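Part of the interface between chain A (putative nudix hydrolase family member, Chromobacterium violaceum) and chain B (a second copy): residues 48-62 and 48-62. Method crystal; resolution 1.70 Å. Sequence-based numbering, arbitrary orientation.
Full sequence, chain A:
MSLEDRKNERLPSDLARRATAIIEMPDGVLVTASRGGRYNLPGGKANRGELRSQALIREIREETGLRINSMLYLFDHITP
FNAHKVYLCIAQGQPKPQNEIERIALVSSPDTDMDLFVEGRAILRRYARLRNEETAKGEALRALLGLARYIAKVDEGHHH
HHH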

# COMPACT_ATOMS: atom_id res chain seq x y z
N ARG A 48 -4.72 -7.70 17.62
CA ARG A 48 -3.63 -7.23 18.47
C ARG A 48 -2.30 -7.59 17.81
O ARG A 48 -2.15 -8.66 17.22
CB ARG A 48 -3.74 -7.84 19.89
N GLY A 49 -1.32 -6.71 17.87
CA GLY A 49 -0.06 -6.97 17.20
C GLY A 49 -0.01 -6.81 15.67
O GLY A 49 1.09 -6.89 15.09
N GLU A 50 -1.13 -6.57 14.99
CA GLU A 50 -1.02 -6.28 13.55
C GLU A 50 -1.51 -4.88 13.17
O GLU A 50 -2.41 -4.32 13.80
CB GLU A 50 -1.72 -7.31 12.66
CG GLU A 50 -3.15 -7.58 12.99
CD GLU A 50 -3.98 -8.15 11.80
OE1 GLU A 50 -3.41 -8.52 10.76
OE2 GLU A 50 -5.21 -8.21 11.93
N LEU A 51 -0.90 -4.35 12.12
CA LEU A 51 -1.19 -3.02 11.59
C LEU A 51 -2.47 -3.09 10.78
O LEU A 51 -2.79 -4.12 10.18
CB LEU A 51 -0.07 -2.59 10.65
CG LEU A 51 1.29 -2.38 11.29
CD1 LEU A 51 2.29 -2.12 10.15
CD2 LEU A 51 1.23 -1.19 12.20
N ARG A 52 -3.18 -1.97 10.71
CA ARG A 52 -4.40 -1.98 9.93
C ARG A 52 -4.06 -2.26 8.45
O ARG A 52 -4.83 -2.90 7.76
CB ARG A 52 -5.12 -0.62 10.07
CG ARG A 52 -5.88 -0.37 11.39
CD ARG A 52 -6.32 1.07 11.29
NE ARG A 52 -7.18 1.60 12.35
CZ ARG A 52 -6.69 2.19 13.44
NH1 ARG A 52 -5.39 2.18 13.67
NH2 ARG A 52 -7.52 2.72 14.34
N SER A 53 -2.91 -1.81 7.97
CA SER A 53 -2.59 -2.04 6.55
C SER A 53 -2.42 -3.56 6.26
O SER A 53 -2.87 -4.06 5.21
CB SER A 53 -1.35 -1.22 6.14
OG SER A 53 -0.26 -1.56 6.99
N GLN A 54 -1.83 -4.30 7.20
CA GLN A 54 -1.71 -5.75 7.09
C GLN A 54 -3.06 -6.43 7.10
O GLN A 54 -3.33 -7.35 6.34
CB GLN A 54 -0.92 -6.30 8.28
CG GLN A 54 0.49 -5.87 8.31
CD GLN A 54 1.23 -6.42 9.51
OE1 GLN A 54 1.20 -5.85 10.61
NE2 GLN A 54 1.90 -7.56 9.30
N ALA A 55 -3.90 -6.00 8.00
CA ALA A 55 -5.22 -6.58 8.10
C ALA A 55 -6.06 -6.33 6.86
O ALA A 55 -6.84 -7.19 6.43
CB ALA A 55 -5.88 -6.04 9.32
N LEU A 56 -5.89 -5.15 6.26
CA LEU A 56 -6.69 -4.80 5.10
C LEU A 56 -6.41 -5.73 3.91
O LEU A 56 -7.33 -6.21 3.24
CB LEU A 56 -6.44 -3.34 4.69
CG LEU A 56 -7.52 -2.96 3.67
CD1 LEU A 56 -8.87 -3.30 4.23
CD2 LEU A 56 -7.46 -1.51 3.36
N ILE A 57 -5.13 -6.01 3.66
CA ILE A 57 -4.79 -6.84 2.51
C ILE A 57 -5.35 -8.25 2.73
O ILE A 57 -5.90 -8.85 1.82
CB ILE A 57 -3.29 -6.96 2.33
CG1 ILE A 57 -2.71 -5.59 1.92
CG2 ILE A 57 -3.04 -7.92 1.20
CD1 ILE A 57 -1.17 -5.51 2.06
N ARG A 58 -5.20 -8.75 3.94
CA ARG A 58 -5.72 -10.07 4.32
C ARG A 58 -7.23 -10.16 4.14
O ARG A 58 -7.78 -11.10 3.54
CB ARG A 58 -5.39 -10.33 5.78
CG ARG A 58 -6.05 -11.59 6.27
CD ARG A 58 -5.58 -11.95 7.67
NE ARG A 58 -5.59 -10.86 8.64
CZ ARG A 58 -6.65 -10.51 9.37
NH1 ARG A 58 -7.81 -11.13 9.20
NH2 ARG A 58 -6.56 -9.52 10.24
N GLU A 59 -7.91 -9.14 4.60
CA GLU A 59 -9.36 -9.20 4.66
C GLU A 59 -10.01 -8.95 3.32
O GLU A 59 -11.03 -9.55 2.99
CB GLU A 59 -9.89 -8.29 5.75
CG GLU A 59 -9.60 -8.85 7.15
CD GLU A 59 -9.80 -7.85 8.26
OE1 GLU A 59 -9.76 -6.62 7.99
OE2 GLU A 59 -9.99 -8.33 9.42
N ILE A 60 -9.45 -8.03 2.54
CA ILE A 60 -9.97 -7.87 1.19
C ILE A 60 -9.81 -9.18 0.40
O ILE A 60 -10.72 -9.62 -0.31
CB ILE A 60 -9.26 -6.74 0.48
CG1 ILE A 60 -9.60 -5.40 1.17
CG2 ILE A 60 -9.59 -6.79 -1.03
CD1 ILE A 60 -11.06 -5.09 1.21
N ARG A 61 -8.65 -9.82 0.51
CA ARG A 61 -8.52 -11.12 -0.15
C ARG A 61 -9.55 -12.13 0.32
O ARG A 61 -10.18 -12.79 -0.50
CB ARG A 61 -7.11 -11.71 -0.06
CG ARG A 61 -6.97 -12.87 -0.99
CD ARG A 61 -5.57 -13.49 -0.97
NE ARG A 61 -5.62 -14.72 -1.75
CZ ARG A 61 -4.99 -15.83 -1.42
NH1 ARG A 61 -4.22 -15.88 -0.34
NH2 ARG A 61 -5.13 -16.91 -2.20
N GLU A 62 -9.74 -12.25 1.63
CA GLU A 62 -10.74 -13.18 2.17
C GLU A 62 -12.16 -12.89 1.66
O GLU A 62 -12.90 -13.81 1.37
CB GLU A 62 -10.71 -13.24 3.72
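Chain B, residues 48-62: RGELRSQALIREIRE

Homodimers often pair a helix with its own copy, and the arrangement here illustrates how a near-twofold relation makes one set of rotamers serve both sides. Chain B repeats the backbone of chain A: a loop over residues 48-50, Leu B51 at the N-cap position, and a helix from Arg B52 through Glu B62 that continues beyond the stretch. The two helices run nearly antiparallel, with a signed crossing angle of -164° and axes approaching to 9.5 Å. The register centers on residue 54, where the CA atoms of Gln A54 and Gln B54 lie 5.9 Å apart.

The apolar center is built from isoleucines and leucines whose CA-to-CB bonds point toward the partner. Ile B57 adopts the same m,t rotamer as Ile A57, which extends each CD1 so that the two meet at 3.6 Å, Ile A57 CD1 to Ile B57 CD1. The other methyl is also used: Ile B57 CG2 lies 3.7 Å from Leu A51 CD1 and 3.5 Å from Gln A54 CG, and the reciprocal contacts, Ile A57 CG2 to Leu B51 CD1 and to Gln B54 CG, have the same lengths. Both leucines are m,t.

Gln B54 shows how a polar side chain can line such a contact. Its CA-to-CB bond points sideways, but with chi1 m, chi2 t and chi3 at -85° its end comes nearer to chain A. The amide is divided between two tasks. OE1 accepts a hydrogen bond from its own chain, Leu B51 N to Gln B54 OE1 at 3.0 Å, tying the side chain back to the start of the helix, while Gln B54 NE2 packs 3.7 Å from Arg A58 CB. Gln A54 repeats the arrangement. No direct hydrogen bond crosses between the stretches; instead, one water accepts from Gln A54 NE2 (2.9 Å) and donates to Gln B54 O (2.6 Å), and a second links Gln B54 NE2 (2.5 Å) to Gln A54 O (3.1 Å).

At the periphery, Arg B61 is extended, t through chi3, so its aliphatic part passes Leu A51, with Arg B61 CD 4.2 Å from Leu A51 CD1, and its NH1 reaches to 3.6 Å from Gly A49 O. Arg B58 instead bends at chi3 (p), and its end leads away from chain A: Arg B58 NE bonds Glu B50 OE1 at 2.8 Å within a salt bridge. Glu B50, with chi1 t where Glu A50 has p, thus differs in rotamer while keeping the same arginine partner.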

# COMPACT_ATOMS: atom_id res chain seq x y z
N ARG B 48 3.95 -19.05 2.92
CA ARG B 48 2.83 -19.68 2.23
C ARG B 48 1.52 -19.03 2.69
O ARG B 48 1.37 -18.70 3.87
CB ARG B 48 2.80 -21.19 2.56
CG ARG B 48 3.83 -22.01 1.81
CD ARG B 48 3.84 -23.46 2.43
NE ARG B 48 4.97 -24.25 1.96
CZ ARG B 48 6.15 -24.25 2.56
NH1 ARG B 48 6.32 -23.54 3.68
NH2 ARG B 48 7.14 -24.98 2.08
N GLY B 49 0.58 -18.82 1.79
CA GLY B 49 -0.67 -18.16 2.15
C GLY B 49 -0.62 -16.65 2.26
O GLY B 49 -1.65 -16.01 2.48
N GLU B 50 0.57 -16.07 2.12
CA GLU B 50 0.80 -14.64 2.36
C GLU B 50 1.22 -13.99 1.06
O GLU B 50 2.21 -14.39 0.45
CB GLU B 50 1.97 -14.46 3.34
CG GLU B 50 2.22 -13.03 3.78
CD GLU B 50 3.43 -12.92 4.69
OE1 GLU B 50 3.36 -12.15 5.69
OE2 GLU B 50 4.45 -13.60 4.42
N LEU B 51 0.47 -12.97 0.63
CA LEU B 51 0.86 -12.18 -0.53
C LEU B 51 2.17 -11.44 -0.27
O LEU B 51 2.51 -11.13 0.87
CB LEU B 51 -0.23 -11.16 -0.81
CG LEU B 51 -1.57 -11.78 -1.17
CD1 LEU B 51 -2.68 -10.69 -1.20
CD2 LEU B 51 -1.50 -12.51 -2.51
N ARG B 52 2.93 -11.15 -1.33
CA ARG B 52 4.14 -10.33 -1.19
C ARG B 52 3.86 -8.96 -0.60
O ARG B 52 4.67 -8.41 0.15
CB ARG B 52 4.90 -10.26 -2.52
CG ARG B 52 5.77 -11.51 -2.64
CD ARG B 52 6.33 -11.75 -4.02
NE ARG B 52 5.32 -12.30 -4.91
CZ ARG B 52 5.57 -12.70 -6.17
NH1 ARG B 52 4.58 -13.14 -6.91
NH2 ARG B 52 6.81 -12.69 -6.68
N SER B 53 2.69 -8.41 -0.88
CA SER B 53 2.42 -7.08 -0.36
C SER B 53 2.21 -7.21 1.15
O SER B 53 2.58 -6.31 1.88
CB SER B 53 1.18 -6.49 -1.01
OG SER B 53 0.11 -7.42 -0.95
N GLN B 54 1.71 -8.37 1.63
CA GLN B 54 1.57 -8.59 3.07
C GLN B 54 2.94 -8.79 3.71
O GLN B 54 3.25 -8.25 4.77
CB GLN B 54 0.75 -9.85 3.35
CG GLN B 54 -0.72 -9.66 3.15
CD GLN B 54 -1.48 -10.96 3.36
OE1 GLN B 54 -1.60 -11.77 2.45
NE2 GLN B 54 -1.98 -11.16 4.58
N ALA B 55 3.73 -9.62 3.07
CA ALA B 55 5.04 -9.89 3.57
C ALA B 55 5.86 -8.58 3.62
O ALA B 55 6.64 -8.36 4.54
CB ALA B 55 5.69 -10.93 2.70
N LEU B 56 5.67 -7.70 2.64
CA LEU B 56 6.48 -6.47 2.63
C LEU B 56 6.24 -5.66 3.93
O LEU B 56 7.19 -5.21 4.59
CB LEU B 56 6.16 -5.61 1.40
CG LEU B 56 7.35 -4.60 1.27
CD1 LEU B 56 8.67 -5.38 1.49
CD2 LEU B 56 7.48 -3.84 0.00
N ILE B 57 4.98 -5.45 4.27
CA ILE B 57 4.67 -4.68 5.48
C ILE B 57 5.26 -5.31 6.75
O ILE B 57 5.85 -4.64 7.59
CB ILE B 57 3.15 -4.45 5.61
CG1 ILE B 57 2.63 -3.68 4.40
CG2 ILE B 57 2.87 -3.68 6.88
CD1 ILE B 57 1.08 -3.77 4.25
N ARG B 58 5.09 -6.61 6.86
CA ARG B 58 5.62 -7.35 8.00
C ARG B 58 7.14 -7.19 8.08
O ARG B 58 7.71 -6.83 9.12
CB ARG B 58 5.24 -8.82 7.86
CG ARG B 58 5.99 -9.79 8.80
CD ARG B 58 5.47 -11.23 8.64
NE ARG B 58 5.65 -11.81 7.30
CZ ARG B 58 6.83 -12.22 6.83
NH1 ARG B 58 7.92 -12.11 7.59
NH2 ARG B 58 6.92 -12.72 5.60
N GLU B 59 7.82 -7.42 6.97
CA GLU B 59 9.28 -7.43 6.99
C GLU B 59 9.91 -6.05 7.20
O GLU B 59 10.94 -5.92 7.90
CB GLU B 59 9.80 -8.12 5.74
CG GLU B 59 9.44 -9.61 5.74
CD GLU B 59 10.60 -10.53 6.09
OE1 GLU B 59 11.63 -10.04 6.63
OE2 GLU B 59 10.49 -11.77 5.83
N ILE B 60 9.35 -5.02 6.56
CA ILE B 60 9.87 -3.70 6.79
C ILE B 60 9.75 -3.36 8.28
O ILE B 60 10.69 -2.82 8.87
CB ILE B 60 9.16 -2.64 5.96
CG1 ILE B 60 9.45 -2.83 4.46
CG2 ILE B 60 9.56 -1.21 6.42
CD1 ILE B 60 10.76 -3.41 4.15
N ARG B 61 8.60 -3.66 8.88
CA ARG B 61 8.43 -3.39 10.32
C ARG B 61 9.49 -4.14 11.12
O ARG B 61 10.19 -3.55 11.95
CB ARG B 61 7.03 -3.78 10.82
CG ARG B 61 6.76 -3.12 12.18
CD ARG B 61 5.40 -3.46 12.69
NE ARG B 61 5.20 -2.80 13.98
CZ ARG B 61 4.31 -3.20 14.89
NH1 ARG B 61 3.54 -4.25 14.65
NH2 ARG B 61 4.22 -2.54 16.03
N GLU B 62 9.64 -5.43 10.86
CA GLU B 62 10.65 -6.26 11.55
C GLU B 62 12.04 -5.64 11.45
O GLU B 62 12.75 -5.49 12.46
CB GLU B 62 10.69 -7.66 10.94
CG GLU B 62 11.06 -8.77 11.92
CD GLU B 62 12.54 -9.00 12.02
OE1 GLU B 62 13.32 -8.27 11.36
OE2 GLU B 62 12.93 -9.92 12.76
O HOH W 1 1.52 -8.72 6.71
O HOH W 2 -1.31 -9.73 6.55
O HOH W 3 -3.09 -14.05 1.68